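Local coordinates for thioredoxin reductase (Clostridium acetobutylicum ATCC 824, PDB 6GNA), which probably passes electrons from reduced ferredoxin through its bound FAD to thioredoxin, without using a pyridine nucleotide, at residues A[85-88]-A[93-96]. Numbering follows the deposited sequence.
Sequences NNIY and YFSI
The carbonyl oxygen of S95 accepts one hydrogen bond from the neighbouring strand, a nearly straight one of 2.9 Å from Y88 N to S95 O. The donor lies in the plane of the S95 carbonyl, at a C=O...N angle of 154°. I87 CA adds a weaker CA-H...O contact of 3.4 Å to the same S95 O. The return bond is slightly longer, S95 N to Y88 O at 3.1 Å, its donor tilted out of the carbonyl plane, and F94 CA adds a CA-H...O contact of 3.4 Å to Y88 O. Y88 and S95 thus form the hydrogen-bonded pair of an antiparallel beta hairpin, and I87 and I96 the non-hydrogen-bonded pair beside it. On the Y88 and S95 face, the two CB atoms lie 4.3 Å apart. On the other face the contact is apolar. With CG1 beside the backbone N (chi1 -60°), I87 CG2 is anti to that N and reaches across to F94, meeting F94 CD2 at 3.9 Å and touching F94 CB as well, while I96 CG1 stands 4.4 Å from I87 CG2. I87 also packs on I12 and L110, I96 on A10, and F94 on V108, so this side of the hairpin rests against the parallel FAD-domain sheet, with the I87 side chain about 7 Å from the bound FAD. Earlier in the strand, a classic beta bulge sets N85 and N86 together opposite M97. The two strands are therefore held by reciprocal backbone hydrogen bonds, with I87 packing on F94 as an apolar supplement, while the isoleucines and phenylalanine fasten the hairpin to the nucleotide-binding core by hydrophobic packing near, but not touching, the FAD.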
loop_
_atom_site.group_PDB
_atom_site.type_symbol
_atom_site.label_atom_id
_atom_site.label_comp_id
_atom_site.label_asym_id
_atom_site.label_seq_id
_atom_site.Cartn_x
_atom_site.Cartn_y
_atom_site.Cartn_z
ATOM N N ASN A 85 5.266 -15.385 -20.598
ATOM C CA ASN A 85 4.832 -14.857 -21.891
ATOM C C ASN A 85 3.334 -14.650 -22.005
ATOM O O ASN A 85 2.897 -13.691 -22.655
ATOM C CB ASN A 85 5.286 -15.781 -23.027
ATOM C CG ASN A 85 6.751 -15.713 -23.240
ATOM O OD1 ASN A 85 7.340 -14.634 -23.200
ATOM N ND2 ASN A 85 7.367 -16.861 -23.454
ATOM N N ASN A 86 2.512 -15.510 -21.401
ATOM C CA ASN A 86 1.070 -15.380 -21.537
ATOM C C ASN A 86 0.424 -16.066 -20.356
ATOM O O ASN A 86 0.928 -17.073 -19.852
ATOM C CB ASN A 86 0.539 -15.988 -22.844
ATOM C CG ASN A 86 0.886 -15.152 -24.050
ATOM O OD1 ASN A 86 1.733 -15.526 -24.856
ATOM N ND2 ASN A 86 0.239 -13.997 -24.175
ATOM N N ILE A 87 -0.685 -15.484 -19.915
ATOM C CA ILE A 87 -1.488 -16.014 -18.825
ATOM C C ILE A 87 -2.908 -16.052 -19.333
ATOM O O ILE A 87 -3.477 -15.008 -19.680
ATOM C CB ILE A 87 -1.387 -15.144 -17.564
ATOM C CG1 ILE A 87 0.070 -15.087 -17.121
ATOM C CG2 ILE A 87 -2.287 -15.698 -16.448
ATOM C CD1 ILE A 87 0.319 -14.077 -16.068
ATOM N N TYR A 88 -3.473 -17.241 -19.394
ATOM C CA TYR A 88 -4.776 -17.436 -20.005
ATOM C C TYR A 88 -5.745 -17.730 -18.887
ATOM O O TYR A 88 -5.621 -18.756 -18.207
ATOM C CB TYR A 88 -4.747 -18.580 -21.009
ATOM C CG TYR A 88 -3.845 -18.299 -22.169
ATOM C CD1 TYR A 88 -4.116 -17.260 -23.043
ATOM C CD2 TYR A 88 -2.719 -19.070 -22.388
ATOM C CE1 TYR A 88 -3.288 -16.995 -24.106
ATOM C CE2 TYR A 88 -1.892 -18.820 -23.448
ATOM C CZ TYR A 88 -2.176 -17.781 -24.304
ATOM O OH TYR A 88 -1.346 -17.529 -25.369
ATOM N N TYR A 93 -9.086 -21.155 -13.213
ATOM C CA TYR A 93 -7.644 -21.222 -13.012
ATOM C C TYR A 93 -6.957 -20.485 -14.150
ATOM O O TYR A 93 -7.599 -19.917 -15.041
ATOM C CB TYR A 93 -7.122 -22.658 -12.995
ATOM C CG TYR A 93 -7.276 -23.355 -14.331
ATOM C CD1 TYR A 93 -8.522 -23.807 -14.761
ATOM C CD2 TYR A 93 -6.182 -23.563 -15.163
ATOM C CE1 TYR A 93 -8.671 -24.444 -15.979
ATOM C CE2 TYR A 93 -6.323 -24.202 -16.380
ATOM C CZ TYR A 93 -7.568 -24.641 -16.781
ATOM O OH TYR A 93 -7.698 -25.271 -17.995
ATOM N N PHE A 94 -5.634 -20.530 -14.133
ATOM C CA PHE A 94 -4.839 -19.817 -15.114
ATOM C C PHE A 94 -3.781 -20.751 -15.660
ATOM O O PHE A 94 -3.107 -21.447 -14.896
ATOM C CB PHE A 94 -4.200 -18.588 -14.478
ATOM C CG PHE A 94 -5.208 -17.621 -13.914
ATOM C CD1 PHE A 94 -5.707 -17.786 -12.638
ATOM C CD2 PHE A 94 -5.670 -16.566 -14.684
ATOM C CE1 PHE A 94 -6.647 -16.904 -12.131
ATOM C CE2 PHE A 94 -6.622 -15.688 -14.183
ATOM C CZ PHE A 94 -7.095 -15.855 -12.909
ATOM N N SER A 95 -3.653 -20.766 -16.979
ATOM C CA SER A 95 -2.558 -21.445 -17.650
ATOM C C SER A 95 -1.463 -20.419 -17.907
ATOM O O SER A 95 -1.712 -19.362 -18.490
ATOM C CB SER A 95 -3.063 -22.023 -18.968
ATOM O OG SER A 95 -2.104 -22.873 -19.559
ATOM N N ILE A 96 -0.252 -20.735 -17.473
ATOM C CA ILE A 96 0.851 -19.779 -17.459
ATOM C C ILE A 96 1.932 -20.306 -18.384
ATOM O O ILE A 96 2.578 -21.316 -18.076
ATOM C CB ILE A 96 1.391 -19.563 -16.047
ATOM C CG1 ILE A 96 0.285 -18.999 -15.156
ATOM C CG2 ILE A 96 2.597 -18.618 -16.075
ATOM C CD1 ILE A 96 0.645 -18.940 -13.696
#